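Local coordinates for protein alkane monooxygenase (Geobacillus thermodenitrificans, PDB 3B9O) that belongs to the luciferase-like monooxygenase family, has a TIM-barrel fold and binds flavin mononucleotide, at residues G114-M119 with G210-E215. Numbering follows the deposited sequence.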
ATOM      1  N   GLY A 114      -9.325   0.080  18.594  1.00 14.37           N
ATOM      2  CA  GLY A 114      -9.182   1.487  18.191  1.00 14.90           C
ATOM      3  C   GLY A 114      -9.036   1.611  16.677  1.00 17.59           C
ATOM      4  O   GLY A 114      -9.654   2.491  16.058  1.00 16.46           O
ATOM      5  N   HIS A 115      -8.249   0.708  16.082  1.00 16.71           N
ATOM      6  CA  HIS A 115      -8.139   0.615  14.645  1.00 12.20           C
ATOM      7  C   HIS A 115      -9.470   0.314  13.946  1.00 19.98           C
ATOM      8  O   HIS A 115      -9.772   0.864  12.871  1.00 15.67           O
ATOM      9  CB  HIS A 115      -7.103  -0.426  14.212  1.00 13.46           C
ATOM     10  CG  HIS A 115      -6.797  -0.361  12.748  1.00 19.29           C
ATOM     11  ND1 HIS A 115      -7.011  -1.417  11.891  1.00 22.71           N
ATOM     12  CD2 HIS A 115      -6.365   0.669  11.980  1.00 13.60           C
ATOM     13  CE1 HIS A 115      -6.670  -1.060  10.668  1.00 14.50           C
ATOM     14  NE2 HIS A 115      -6.277   0.203  10.696  1.00 22.24           N
ATOM     15  N   ALA A 116     -10.268  -0.574  14.530  1.00 12.49           N
ATOM     16  CA  ALA A 116     -11.502  -0.944  13.885  1.00 12.42           C
ATOM     17  C   ALA A 116     -12.434   0.258  13.762  1.00 12.49           C
ATOM     18  O   ALA A 116     -13.039   0.461  12.706  1.00 15.25           O
ATOM     19  CB  ALA A 116     -12.194  -2.118  14.630  1.00 17.13           C
ATOM     20  N   ARG A 117     -12.540   1.041  14.829  1.00 10.51           N
ATOM     21  CA  ARG A 117     -13.355   2.254  14.828  1.00 14.81           C
ATOM     22  C   ARG A 117     -12.785   3.274  13.816  1.00 14.38           C
ATOM     23  O   ARG A 117     -13.562   3.894  13.115  1.00 16.11           O
ATOM     24  CB  ARG A 117     -13.453   2.913  16.201  1.00 13.38           C
ATOM     25  CG  ARG A 117     -14.338   4.203  16.169  1.00 14.64           C
ATOM     26  CD  ARG A 117     -14.618   4.779  17.532  1.00 17.91           C
ATOM     27  NE  ARG A 117     -13.460   5.541  17.974  1.00 15.24           N
ATOM     28  CZ  ARG A 117     -13.507   6.524  18.856  1.00 13.40           C
ATOM     29  NH1 ARG A 117     -14.667   6.849  19.433  1.00  9.82           N
ATOM     30  NH2 ARG A 117     -12.393   7.160  19.180  1.00 15.46           N
ATOM     31  N   ARG A 118     -11.466   3.448  13.767  1.00 11.92           N
ATOM     32  CA  ARG A 118     -10.850   4.381  12.794  1.00 16.89           C
ATOM     33  C   ARG A 118     -11.200   4.024  11.342  1.00 21.26           C
ATOM     34  O   ARG A 118     -11.545   4.913  10.533  1.00 12.72           O
ATOM     35  CB  ARG A 118      -9.304   4.461  12.933  1.00 11.25           C
ATOM     36  CG  ARG A 118      -8.811   5.299  14.146  1.00 13.67           C
ATOM     37  CD  ARG A 118      -7.310   5.503  14.055  1.00 28.53           C
ATOM     38  NE  ARG A 118      -6.847   6.104  15.307  1.00 23.72           N
ATOM     39  CZ  ARG A 118      -6.517   5.430  16.398  1.00 19.08           C
ATOM     40  NH1 ARG A 118      -6.531   4.095  16.405  1.00 28.42           N
ATOM     41  NH2 ARG A 118      -6.148   6.102  17.481  1.00 21.73           N
ATOM     42  N   MET A 119     -11.061   2.739  11.002  1.00 13.46           N
ATOM     43  CA  MET A 119     -11.344   2.256   9.642  1.00  8.49           C
ATOM     44  C   MET A 119     -12.831   2.319   9.321  1.00 14.57           C
ATOM     45  O   MET A 119     -13.209   2.667   8.205  1.00 12.73           O
ATOM     46  CB  MET A 119     -10.822   0.826   9.433  1.00 12.30           C
ATOM     47  CG  MET A 119      -9.303   0.709   9.494  1.00 15.79           C
ATOM     48  SD  MET A 119      -8.459   1.806   8.329  1.00 23.15           S
ATOM     49  CE  MET A 119      -8.002   3.115   9.353  1.00 35.94           C
ATOM     50  N   GLY A 210     -16.343  -7.036  22.650  1.00 41.89           N
ATOM     51  CA  GLY A 210     -17.198  -6.337  21.668  1.00 20.45           C
ATOM     52  C   GLY A 210     -18.257  -5.664  22.510  1.00 28.45           C
ATOM     53  O   GLY A 210     -18.102  -5.603  23.760  1.00 33.22           O
ATOM     54  N   PRO A 211     -19.320  -5.124  21.885  1.00 13.43           N
ATOM     55  CA  PRO A 211     -19.595  -5.017  20.448  1.00 20.93           C
ATOM     56  C   PRO A 211     -18.692  -3.934  19.816  1.00 14.00           C
ATOM     57  O   PRO A 211     -17.949  -3.217  20.528  1.00 14.47           O
ATOM     58  CB  PRO A 211     -21.056  -4.578  20.407  1.00 15.43           C
ATOM     59  CG  PRO A 211     -21.237  -3.826  21.694  1.00 26.10           C
ATOM     60  CD  PRO A 211     -20.379  -4.502  22.699  1.00 12.09           C
ATOM     61  N   HIS A 212     -18.759  -3.827  18.498  1.00 14.76           N
ATOM     62  CA  HIS A 212     -18.084  -2.744  17.799  1.00 14.30           C
ATOM     63  C   HIS A 212     -18.804  -1.421  18.149  1.00 13.08           C
ATOM     64  O   HIS A 212     -20.002  -1.395  18.489  1.00 18.29           O
ATOM     65  CB  HIS A 212     -18.153  -3.044  16.298  1.00 13.43           C
ATOM     66  CG  HIS A 212     -17.345  -2.124  15.438  1.00 18.11           C
ATOM     67  ND1 HIS A 212     -16.127  -1.607  15.837  1.00 11.05           N
ATOM     68  CD2 HIS A 212     -17.551  -1.689  14.170  1.00  8.77           C
ATOM     69  CE1 HIS A 212     -15.618  -0.880  14.849  1.00 18.44           C
ATOM     70  NE2 HIS A 212     -16.463  -0.908  13.832  1.00 20.24           N
ATOM     71  N   LEU A 213     -18.057  -0.329  18.094  1.00 16.13           N
ATOM     72  CA  LEU A 213     -18.603   0.996  18.409  1.00 18.09           C
ATOM     73  C   LEU A 213     -19.360   1.631  17.224  1.00 13.51           C
ATOM     74  O   LEU A 213     -20.123   2.555  17.418  1.00 14.89           O
ATOM     75  CB  LEU A 213     -17.451   1.921  18.862  1.00 13.82           C
ATOM     76  CG  LEU A 213     -16.842   1.623  20.271  1.00 23.18           C
ATOM     77  CD1 LEU A 213     -15.561   2.429  20.551  1.00 16.40           C
ATOM     78  CD2 LEU A 213     -17.864   1.775  21.446  1.00 24.02           C
ATOM     79  N   CYS A 214     -19.141   1.122  16.009  1.00 17.70           N
ATOM     80  CA  CYS A 214     -19.653   1.746  14.789  1.00 14.11           C
ATOM     81  C   CYS A 214     -20.746   0.927  14.091  1.00 18.08           C
ATOM     82  O   CYS A 214     -20.786  -0.318  14.140  1.00 15.16           O
ATOM     83  CB  CYS A 214     -18.489   2.004  13.791  1.00 13.78           C
ATOM     84  SG  CYS A 214     -17.005   2.643  14.536  1.00 15.48           S
ATOM     85  N   GLU A 215     -21.639   1.634  13.426  1.00 12.75           N
ATOM     86  CA  GLU A 215     -22.703   0.996  12.668  1.00 11.40           C
ATOM     87  C   GLU A 215     -22.133   0.527  11.337  1.00 16.77           C
ATOM     88  O   GLU A 215     -21.071   1.040  10.929  1.00 15.46           O
ATOM     89  CB  GLU A 215     -23.872   1.937  12.464  1.00  8.49           C
ATOM     90  CG  GLU A 215     -23.621   3.095  11.423  1.00 19.78           C
ATOM     91  CD  GLU A 215     -24.837   4.007  11.348  1.00 20.64           C
ATOM     92  OE1 GLU A 215     -25.729   3.667  10.537  1.00 17.09           O
ATOM     93  OE2 GLU A 215     -24.907   5.033  12.102  1.00 13.05           O
TER
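H212 points the rim of its imidazole at the backbone between A116 and R117, where a loop lies against an outer helix of the TIM barrel. Helix 112-125 joins barrel strands 100-106 and 130-135; residues 210-215 belong to the loop that runs from the small hairpin strand 207-208 to barrel strand 223-227.

The contact rests on van der Waals packing. CG of H212 is anti to its backbone N (chi1 -172°), and the ring beyond it reaches the helix, where CE1 lies 3.6 Å from A116 CB and as close to the carbonyl carbon of A116. R117 N lies level with the ring, off its edge, while the backbone N of C214 is above one face, nearer the rim than the centre. Next to CE1 in the ring, NE2 hydrogen-bonds S120 OG, one turn further along the helix than A116, and W172 of helix 154-174 meets the ring with planes at about 80°.

On the more exposed side, R117 stretches its aliphatic stem past the loop. Its CD approaches L213 CD1 at 3.9 Å, the two side chains crossing obliquely. Nearer the helix backbone, the sulphur of C214 rests where the stem leaves the helix: SG lies 3.5 Å from R117 CG and 3.7 Å from the backbone CA of R117.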